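Local coordinates for periplasmic binding protein (Agrobacterium tumefaciens str. B6, PDB 5L9G) that binds the opine mannopine in the periplasm, probably to deliver it to an ABC transporter for uptake, at residues T243-T251 / N315-D323. Sequence-based numbering, arbitrary orientation.
Sequences TFNDAQLGT and NVAVQYSVD
Asn315, whose amide packs on Phe244, has its backbone O gripped from opposite faces of the carbonyl plane by Val318 N and Gln319 NE2. The Asn315 amide lies over one face of the Phe244 ring, offset toward its rim and only 14° from parallel, while its ND2 bonds to Met309 O and Ala307 O; Asn315 CB also sits above that face, 4.1 Å from the centroid, in a CH-pi contact. Gln319 runs alongside the same ring. Its extended chain, with CG anti to the carbonyl carbon (chi1 -68°), carries NE2 back to Asn315 O at 3.1 Å and to Ala310 O, and OE1 to Ser122.

The type II turn from Phe244 to Ala247 presents Asp246 N to Val318 O, while Asp246's carboxylate turns away to Arg174 and Met140 N. Beyond the turn, Leu249 N gives Tyr320 O the shortest bond across the contact, 2.9 Å and nearly straight at 173°. Two residues on from Tyr320, Val322 N donates to Leu249 O at 3.0 Å, and Tyr320 N reaches Ala247 O more loosely at 3.3 Å. This alternation sets 320-321 as a short parallel strand beside 247-251, whose other edge bonds to strand 115-128. Tyr320 slants across the Gln248 side chain, with helix 162-169 packed against both residues.

Buried Gln319 has both ends of its amide engaged, which should fix its rotation and tie helix 313-316 to the central sheet.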
ATOM      1  N   THR A 243      -9.573  11.280   6.553  1.00 29.69           N
ATOM      2  CA  THR A 243      -9.498  10.847   7.949  1.00 29.71           C
ATOM      3  C   THR A 243      -8.725   9.528   8.012  1.00 32.59           C
ATOM      4  O   THR A 243      -8.713   8.766   7.044  1.00 31.68           O
ATOM      5  CB  THR A 243     -10.930  10.678   8.540  1.00 34.86           C
ATOM      6  OG1 THR A 243     -10.822  10.212   9.870  1.00 36.43           O
ATOM      7  CG2 THR A 243     -11.794   9.672   7.760  1.00 34.70           C
ATOM      8  N   PHE A 244      -8.138   9.229   9.173  1.00 30.42           N
ATOM      9  CA  PHE A 244      -7.503   7.926   9.391  1.00 30.58           C
ATOM     10  C   PHE A 244      -8.526   6.971  10.041  1.00 33.55           C
ATOM     11  O   PHE A 244      -8.196   5.798  10.260  1.00 33.00           O
ATOM     12  CB  PHE A 244      -6.262   8.052  10.298  1.00 32.91           C
ATOM     13  CG  PHE A 244      -5.053   8.618   9.581  1.00 33.18           C
ATOM     14  CD1 PHE A 244      -4.199   7.789   8.859  1.00 35.33           C
ATOM     15  CD2 PHE A 244      -4.757   9.974   9.648  1.00 33.16           C
ATOM     16  CE1 PHE A 244      -3.073   8.315   8.198  1.00 34.10           C
ATOM     17  CE2 PHE A 244      -3.641  10.497   8.985  1.00 34.54           C
ATOM     18  CZ  PHE A 244      -2.806   9.668   8.265  1.00 32.32           C
ATOM     19  N   ASN A 245      -9.756   7.470  10.383  1.00 31.55           N
ATOM     20  CA  ASN A 245     -10.774   6.601  10.999  1.00 32.07           C
ATOM     21  C   ASN A 245     -11.128   5.454  10.048  1.00 32.65           C
ATOM     22  O   ASN A 245     -11.406   5.709   8.872  1.00 31.07           O
ATOM     23  CB  ASN A 245     -12.044   7.382  11.355  1.00 34.73           C
ATOM     24  CG  ASN A 245     -12.973   6.565  12.217  1.00 53.69           C
ATOM     25  OD1 ASN A 245     -12.606   6.129  13.319  1.00 50.74           O
ATOM     26  ND2 ASN A 245     -14.141   6.228  11.683  1.00 47.53           N
ATOM     27  N   ASP A 246     -11.057   4.204  10.541  1.00 31.02           N
ATOM     28  CA  ASP A 246     -11.321   2.982   9.747  1.00 31.73           C
ATOM     29  C   ASP A 246     -10.284   2.726   8.652  1.00 33.60           C
ATOM     30  O   ASP A 246     -10.524   1.910   7.751  1.00 34.24           O
ATOM     31  CB  ASP A 246     -12.745   2.974   9.146  1.00 32.75           C
ATOM     32  CG  ASP A 246     -13.839   2.588  10.101  1.00 38.43           C
ATOM     33  OD1 ASP A 246     -13.518   2.029  11.190  1.00 37.07           O
ATOM     34  OD2 ASP A 246     -15.019   2.804   9.757  1.00 39.43           O
ATOM     35  N   ALA A 247      -9.129   3.418   8.702  1.00 30.51           N
ATOM     36  CA  ALA A 247      -8.107   3.164   7.692  1.00 29.83           C
ATOM     37  C   ALA A 247      -7.347   1.859   8.024  1.00 34.14           C
ATOM     38  O   ALA A 247      -7.310   1.418   9.178  1.00 33.26           O
ATOM     39  CB  ALA A 247      -7.136   4.338   7.602  1.00 30.25           C
ATOM     40  N   GLN A 248      -6.759   1.244   7.006  1.00 33.00           N
ATOM     41  CA  GLN A 248      -5.961   0.039   7.184  1.00 33.44           C
ATOM     42  C   GLN A 248      -4.494   0.461   7.207  1.00 36.15           C
ATOM     43  O   GLN A 248      -4.025   1.132   6.282  1.00 33.78           O
ATOM     44  CB  GLN A 248      -6.202  -0.952   6.038  1.00 34.39           C
ATOM     45  CG  GLN A 248      -5.387  -2.248   6.178  1.00 33.08           C
ATOM     46  CD  GLN A 248      -5.630  -3.155   5.007  1.00 43.84           C
ATOM     47  OE1 GLN A 248      -6.436  -4.054   5.091  1.00 49.75           O
ATOM     48  NE2 GLN A 248      -5.087  -2.875   3.859  1.00 42.42           N
ATOM     49  N   LEU A 249      -3.774   0.055   8.268  1.00 34.58           N
ATOM     50  CA  LEU A 249      -2.346   0.351   8.421  1.00 34.02           C
ATOM     51  C   LEU A 249      -1.584  -0.730   7.663  1.00 35.86           C
ATOM     52  O   LEU A 249      -1.631  -1.910   8.032  1.00 36.25           O
ATOM     53  CB  LEU A 249      -1.982   0.391   9.930  1.00 35.97           C
ATOM     54  CG  LEU A 249      -0.499   0.569  10.318  1.00 43.59           C
ATOM     55  CD1 LEU A 249       0.080   1.834   9.733  1.00 44.56           C
ATOM     56  CD2 LEU A 249      -0.345   0.590  11.837  1.00 47.05           C
ATOM     57  N   GLY A 250      -0.973  -0.326   6.556  1.00 33.09           N
ATOM     58  CA  GLY A 250      -0.234  -1.237   5.694  1.00 33.39           C
ATOM     59  C   GLY A 250       1.256  -1.133   5.867  1.00 38.44           C
ATOM     60  O   GLY A 250       1.756  -0.202   6.509  1.00 36.91           O
ATOM     61  N   THR A 251       1.963  -2.086   5.259  1.00 35.93           N
ATOM     62  CA  THR A 251       3.417  -2.139   5.230  1.00 35.92           C
ATOM     63  C   THR A 251       3.864  -2.443   3.808  1.00 38.58           C
ATOM     64  O   THR A 251       3.400  -3.410   3.202  1.00 38.66           O
ATOM     65  CB  THR A 251       3.960  -3.175   6.246  1.00 38.47           C
ATOM     66  OG1 THR A 251       3.463  -2.868   7.544  1.00 36.82           O
ATOM     67  CG2 THR A 251       5.487  -3.212   6.287  1.00 39.66           C
ATOM     68  N   ASN A 315      -2.914   8.195  15.086  1.00 35.64           N
ATOM     69  CA  ASN A 315      -3.499   7.640  13.869  1.00 35.17           C
ATOM     70  C   ASN A 315      -3.711   6.143  13.996  1.00 38.94           C
ATOM     71  O   ASN A 315      -4.756   5.634  13.590  1.00 36.25           O
ATOM     72  CB  ASN A 315      -2.654   8.005  12.638  1.00 35.99           C
ATOM     73  CG  ASN A 315      -2.577   9.510  12.436  1.00 45.65           C
ATOM     74  OD1 ASN A 315      -3.449  10.286  12.860  1.00 43.80           O
ATOM     75  ND2 ASN A 315      -1.528   9.963  11.808  1.00 36.32           N
ATOM     76  N   VAL A 316      -2.746   5.434  14.586  1.00 38.55           N
ATOM     77  CA  VAL A 316      -2.879   3.984  14.800  1.00 38.82           C
ATOM     78  C   VAL A 316      -4.130   3.646  15.620  1.00 39.52           C
ATOM     79  O   VAL A 316      -4.816   2.665  15.310  1.00 37.25           O
ATOM     80  CB  VAL A 316      -1.582   3.355  15.395  1.00 44.89           C
ATOM     81  CG1 VAL A 316      -1.775   1.872  15.703  1.00 45.85           C
ATOM     82  CG2 VAL A 316      -0.418   3.538  14.434  1.00 44.39           C
ATOM     83  N   ALA A 317      -4.450   4.483  16.637  1.00 37.69           N
ATOM     84  CA  ALA A 317      -5.595   4.279  17.531  1.00 38.28           C
ATOM     85  C   ALA A 317      -6.938   4.110  16.808  1.00 39.80           C
ATOM     86  O   ALA A 317      -7.817   3.432  17.338  1.00 40.98           O
ATOM     87  CB  ALA A 317      -5.688   5.413  18.540  1.00 39.76           C
ATOM     88  N   VAL A 318      -7.087   4.692  15.595  1.00 34.46           N
ATOM     89  CA  VAL A 318      -8.350   4.625  14.845  1.00 33.41           C
ATOM     90  C   VAL A 318      -8.252   3.734  13.605  1.00 36.93           C
ATOM     91  O   VAL A 318      -9.188   3.687  12.796  1.00 36.34           O
ATOM     92  CB  VAL A 318      -8.916   6.028  14.509  1.00 36.13           C
ATOM     93  CG1 VAL A 318      -9.275   6.775  15.799  1.00 36.59           C
ATOM     94  CG2 VAL A 318      -7.951   6.839  13.627  1.00 34.66           C
ATOM     95  N   GLN A 319      -7.133   2.990  13.497  1.00 34.10           N
ATOM     96  CA  GLN A 319      -6.869   2.089  12.385  1.00 33.35           C
ATOM     97  C   GLN A 319      -6.825   0.640  12.867  1.00 37.85           C
ATOM     98  O   GLN A 319      -6.942   0.350  14.059  1.00 36.22           O
ATOM     99  CB  GLN A 319      -5.503   2.448  11.725  1.00 34.49           C
ATOM    100  CG  GLN A 319      -5.500   3.790  11.006  1.00 34.11           C
ATOM    101  CD  GLN A 319      -4.180   4.029  10.337  1.00 36.66           C
ATOM    102  OE1 GLN A 319      -3.920   3.521   9.238  1.00 34.35           O
ATOM    103  NE2 GLN A 319      -3.283   4.732  11.031  1.00 35.90           N
ATOM    104  N   TYR A 320      -6.674  -0.276  11.926  1.00 35.90           N
ATOM    105  CA  TYR A 320      -6.443  -1.685  12.226  1.00 37.07           C
ATOM    106  C   TYR A 320      -5.324  -2.084  11.244  1.00 39.12           C
ATOM    107  O   TYR A 320      -5.248  -1.507  10.156  1.00 37.89           O
ATOM    108  CB  TYR A 320      -7.724  -2.537  12.048  1.00 38.19           C
ATOM    109  CG  TYR A 320      -8.097  -2.702  10.595  1.00 37.17           C
ATOM    110  CD1 TYR A 320      -8.693  -1.662   9.887  1.00 37.82           C
ATOM    111  CD2 TYR A 320      -7.744  -3.851   9.894  1.00 38.54           C
ATOM    112  CE1 TYR A 320      -8.956  -1.772   8.528  1.00 38.22           C
ATOM    113  CE2 TYR A 320      -7.971  -3.959   8.527  1.00 39.63           C
ATOM    114  CZ  TYR A 320      -8.605  -2.927   7.856  1.00 42.53           C
ATOM    115  OH  TYR A 320      -8.837  -3.023   6.512  1.00 42.71           O
ATOM    116  N   SER A 321      -4.456  -3.028  11.632  1.00 38.63           N
ATOM    117  CA  SER A 321      -3.351  -3.458  10.764  1.00 39.15           C
ATOM    118  C   SER A 321      -3.782  -4.504   9.752  1.00 41.53           C
ATOM    119  O   SER A 321      -4.592  -5.381  10.077  1.00 41.24           O
ATOM    120  CB  SER A 321      -2.189  -3.995  11.587  1.00 43.57           C
ATOM    121  OG  SER A 321      -1.496  -2.956  12.255  1.00 47.35           O
ATOM    122  N   VAL A 322      -3.207  -4.448   8.530  1.00 37.13           N
ATOM    123  CA  VAL A 322      -3.460  -5.495   7.522  1.00 37.48           C
ATOM    124  C   VAL A 322      -2.990  -6.838   8.127  1.00 40.74           C
ATOM    125  O   VAL A 322      -2.015  -6.851   8.885  1.00 40.99           O
ATOM    126  CB  VAL A 322      -2.763  -5.175   6.156  1.00 40.32           C
ATOM    127  CG1 VAL A 322      -1.240  -5.129   6.286  1.00 40.32           C
ATOM    128  CG2 VAL A 322      -3.183  -6.142   5.045  1.00 40.53           C
ATOM    129  N   ASP A 323      -3.676  -7.945   7.815  1.00 38.21           N
ATOM    130  CA  ASP A 323      -3.258  -9.239   8.320  1.00 40.04           C
ATOM    131  C   ASP A 323      -2.757 -10.101   7.175  1.00 45.07           C
ATOM    132  O   ASP A 323      -3.568 -10.661   6.436  1.00 44.98           O
ATOM    133  CB  ASP A 323      -4.372  -9.954   9.113  1.00 42.23           C
ATOM    134  CG  ASP A 323      -3.942 -11.243   9.809  1.00 52.16           C
ATOM    135  OD1 ASP A 323      -2.753 -11.650   9.651  1.00 50.04           O
ATOM    136  OD2 ASP A 323      -4.785 -11.849  10.488  1.00 54.32           O
TER